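Local coordinates for SPbeta prophage-derived uncharacterized protein YorR (Bacillus subtilis, PDB 3KB2) that is uncharacterized but binds a guanosine nucleotide at a P-loop and may be a nucleotide kinase of the thymidylate kinase type, at residues G8-F13 with I60-Y65. Numbering follows the deposited sequence.
Sequences GPDCCF and IDRFVY. With G3D (guanosine-3'-monophosphate-5'-diphosphate), chain C.
The guanidinium of R62 and the carboxylate of D10 meet with their planes 48° apart. OD2 of D10 lies 4.0 Å from NH1 of R62 but off the plane of the guanidinium, so no N-H is aimed at it and the long salt bridge rests on charge. A water O lies in the guanidinium plane at its edge, 2.8 Å from R62 NH1, whose hydrogen it accepts; it donates to D10 OD2 and to the carbonyl O of G8, so one molecule joins arginine, carboxylate and loop backbone. On the nucleotide side, one face of the F13 ring lies against the guanine, with C5 of G3D 3.5 Å above the ring plane and toward its rim. Bends at chi2 and chi3 (-142° and -62°) bring the R62 guanidinium to D10. C11 N donates to G3D O1B at 2.8 Å. C12 N donates to G3D O2B at 3.2 Å. This is the Walker A-type P-loop of a P-loop NTPase fold, consistent with a nucleoside monophosphate kinase; K14 N and S15 N also hydrogen-bond to the nucleotide. The loop links strand 3-7 to helix 14-25, while R62 follows the neighbouring parallel strand 58-61 and precedes helix 64-70; helix 105-115 packs against C11 and C12, and helix 122-137 against P9.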
loop_
_atom_site.group_PDB
_atom_site.type_symbol
_atom_site.label_atom_id
_atom_site.label_comp_id
_atom_site.label_asym_id
_atom_site.label_seq_id
_atom_site.Cartn_x
_atom_site.Cartn_y
_atom_site.Cartn_z
ATOM N N GLY A 8 -3.500 -6.041 14.418
ATOM C CA GLY A 8 -3.073 -4.675 14.623
ATOM C C GLY A 8 -2.403 -4.123 13.383
ATOM O O GLY A 8 -2.014 -4.881 12.484
ATOM N N PRO A 9 -2.262 -2.791 13.306
ATOM C CA PRO A 9 -1.632 -2.114 12.172
ATOM C C PRO A 9 -0.159 -2.490 12.044
ATOM O O PRO A 9 0.416 -3.111 12.942
ATOM C CB PRO A 9 -1.812 -0.640 12.514
ATOM C CG PRO A 9 -1.726 -0.650 14.024
ATOM C CD PRO A 9 -2.633 -1.813 14.348
ATOM N N ASP A 10 0.447 -2.092 10.929
ATOM C CA ASP A 10 1.854 -2.366 10.651
ATOM C C ASP A 10 2.823 -1.774 11.663
ATOM O O ASP A 10 2.528 -0.786 12.339
ATOM C CB ASP A 10 2.235 -1.819 9.283
ATOM C CG ASP A 10 1.642 -2.613 8.150
ATOM O OD1 ASP A 10 1.971 -2.290 6.986
ATOM O OD2 ASP A 10 0.853 -3.546 8.418
ATOM N N CYS A 11 3.996 -2.386 11.739
ATOM C CA CYS A 11 5.042 -1.920 12.631
ATOM C C CYS A 11 4.651 -1.886 14.099
ATOM O O CYS A 11 5.014 -0.958 14.828
ATOM C CB CYS A 11 5.504 -0.536 12.175
ATOM S SG CYS A 11 6.220 -0.561 10.518
ATOM N N CYS A 12 3.909 -2.894 14.537
ATOM C CA CYS A 12 3.506 -2.951 15.929
ATOM C C CYS A 12 4.025 -4.219 16.592
ATOM O O CYS A 12 3.396 -4.757 17.498
ATOM C CB CYS A 12 1.983 -2.845 16.056
ATOM S SG CYS A 12 1.335 -1.181 15.696
ATOM N N PHE A 13 5.177 -4.683 16.121
ATOM C CA PHE A 13 5.841 -5.853 16.669
ATOM C C PHE A 13 5.128 -7.190 16.474
ATOM O O PHE A 13 5.540 -8.195 17.049
ATOM C CB PHE A 13 6.109 -5.641 18.173
ATOM C CG PHE A 13 6.773 -4.312 18.518
ATOM C CD1 PHE A 13 7.467 -3.580 17.559
ATOM C CD2 PHE A 13 6.753 -3.829 19.830
ATOM C CE1 PHE A 13 8.131 -2.395 17.902
ATOM C CE2 PHE A 13 7.420 -2.645 20.170
ATOM C CZ PHE A 13 8.105 -1.935 19.212
ATOM N N ILE A 60 -1.178 -17.113 14.694
ATOM C CA ILE A 60 -1.667 -16.555 13.440
ATOM C C ILE A 60 -1.328 -15.062 13.379
ATOM O O ILE A 60 -1.902 -14.255 14.114
ATOM C CB ILE A 60 -3.203 -16.758 13.303
ATOM C CG1 ILE A 60 -3.517 -18.264 13.289
ATOM C CG2 ILE A 60 -3.717 -16.054 12.056
ATOM C CD1 ILE A 60 -4.985 -18.618 13.116
ATOM N N ASP A 61 -0.380 -14.713 12.513
ATOM C CA ASP A 61 0.068 -13.333 12.321
ATOM C C ASP A 61 -0.918 -12.672 11.351
ATOM O O ASP A 61 -0.792 -12.827 10.143
ATOM C CB ASP A 61 1.494 -13.351 11.737
ATOM C CG ASP A 61 2.156 -11.977 11.714
ATOM O OD1 ASP A 61 3.370 -11.934 11.450
ATOM O OD2 ASP A 61 1.481 -10.955 11.949
ATOM N N ARG A 62 -1.898 -11.955 11.902
ATOM C CA ARG A 62 -2.953 -11.281 11.139
ATOM C C ARG A 62 -4.016 -12.303 10.743
ATOM O O ARG A 62 -3.702 -13.349 10.172
ATOM C CB ARG A 62 -2.380 -10.595 9.904
ATOM C CG ARG A 62 -1.381 -9.513 10.254
ATOM C CD ARG A 62 -1.513 -8.339 9.318
ATOM N NE ARG A 62 -1.219 -8.731 7.949
ATOM C CZ ARG A 62 -1.171 -7.882 6.931
ATOM N NH1 ARG A 62 -1.398 -6.586 7.131
ATOM N NH2 ARG A 62 -0.895 -8.330 5.712
ATOM N N PHE A 63 -5.276 -11.992 11.037
ATOM C CA PHE A 63 -6.355 -12.928 10.764
ATOM C C PHE A 63 -7.660 -12.262 10.277
ATOM O O PHE A 63 -7.615 -11.330 9.476
ATOM C CB PHE A 63 -6.564 -13.761 12.047
ATOM C CG PHE A 63 -7.315 -15.051 11.842
ATOM C CD1 PHE A 63 -7.285 -15.718 10.618
ATOM C CD2 PHE A 63 -8.047 -15.608 12.887
ATOM C CE1 PHE A 63 -7.975 -16.921 10.446
ATOM C CE2 PHE A 63 -8.735 -16.807 12.719
ATOM C CZ PHE A 63 -8.700 -17.460 11.498
ATOM N N VAL A 64 -8.808 -12.754 10.753
ATOM C CA VAL A 64 -10.121 -12.243 10.349
ATOM C C VAL A 64 -10.352 -10.757 10.610
ATOM O O VAL A 64 -11.065 -10.105 9.856
ATOM C CB VAL A 64 -11.295 -13.036 11.022
ATOM C CG1 VAL A 64 -11.298 -14.491 10.549
ATOM C CG2 VAL A 64 -11.172 -12.976 12.554
ATOM N N TYR A 65 -9.767 -10.211 11.665
ATOM C CA TYR A 65 -9.988 -8.802 11.944
ATOM C C TYR A 65 -9.262 -7.900 10.964
ATOM O O TYR A 65 -9.838 -6.920 10.497
ATOM C CB TYR A 65 -9.630 -8.502 13.397
ATOM C CG TYR A 65 -10.488 -9.332 14.328
ATOM C CD1 TYR A 65 -11.885 -9.184 14.342
ATOM C CD2 TYR A 65 -9.923 -10.329 15.120
ATOM C CE1 TYR A 65 -12.687 -10.017 15.112
ATOM C CE2 TYR A 65 -10.711 -11.163 15.891
ATOM C CZ TYR A 65 -12.087 -11.010 15.885
ATOM O OH TYR A 65 -12.846 -11.867 16.656
HETATM P PB G3D C . 4.924 -5.853 12.214
HETATM O O1B G3D C . 4.554 -5.037 10.973
HETATM O O2B G3D C . 3.964 -5.862 13.321
HETATM O O3B G3D C . 5.231 -7.406 11.732
HETATM P PA G3D C . 7.577 -6.321 13.197
HETATM O O3A G3D C . 6.323 -5.422 12.743
HETATM O O1A G3D C . 7.235 -7.229 14.281
HETATM O O2A G3D C . 8.182 -6.898 11.909
HETATM O "O5'" G3D C . 8.561 -5.169 13.878
HETATM C "C5'" G3D C . 8.603 -3.953 13.023
HETATM C "C4'" G3D C . 10.020 -3.417 13.555
HETATM O "O4'" G3D C . 10.047 -3.005 14.931
HETATM C "C3'" G3D C . 11.187 -4.243 13.396
HETATM O "O3'" G3D C . 12.293 -3.529 12.909
HETATM C "C2'" G3D C . 11.453 -5.030 14.713
HETATM O "O2'" G3D C . 12.729 -5.304 14.894
HETATM C "C1'" G3D C . 11.114 -3.634 15.650
HETATM N N9 G3D C . 10.900 -4.095 17.072
HETATM C C8 G3D C . 10.463 -5.370 17.407
HETATM N N7 G3D C . 10.449 -5.212 18.750
HETATM C C5 G3D C . 10.975 -4.011 19.229
HETATM C C6 G3D C . 11.096 -3.637 20.424
HETATM O O6 G3D C . 10.846 -4.043 21.601
HETATM N N1 G3D C . 11.589 -2.217 20.475
HETATM C C2 G3D C . 11.821 -1.684 19.330
HETATM N N2 G3D C . 12.238 -0.246 19.404
HETATM N N3 G3D C . 11.609 -2.050 18.077
HETATM C C4 G3D C . 11.215 -3.319 18.142
HETATM P P1 G3D C . 13.043 -3.820 11.816
HETATM O O4P G3D C . 14.181 -4.617 12.161
HETATM O O5P G3D C . 13.561 -2.355 11.401
HETATM O O6P G3D C . 12.334 -4.191 10.511
HETATM O O HOH W 1 -1.614 -4.924 9.362
#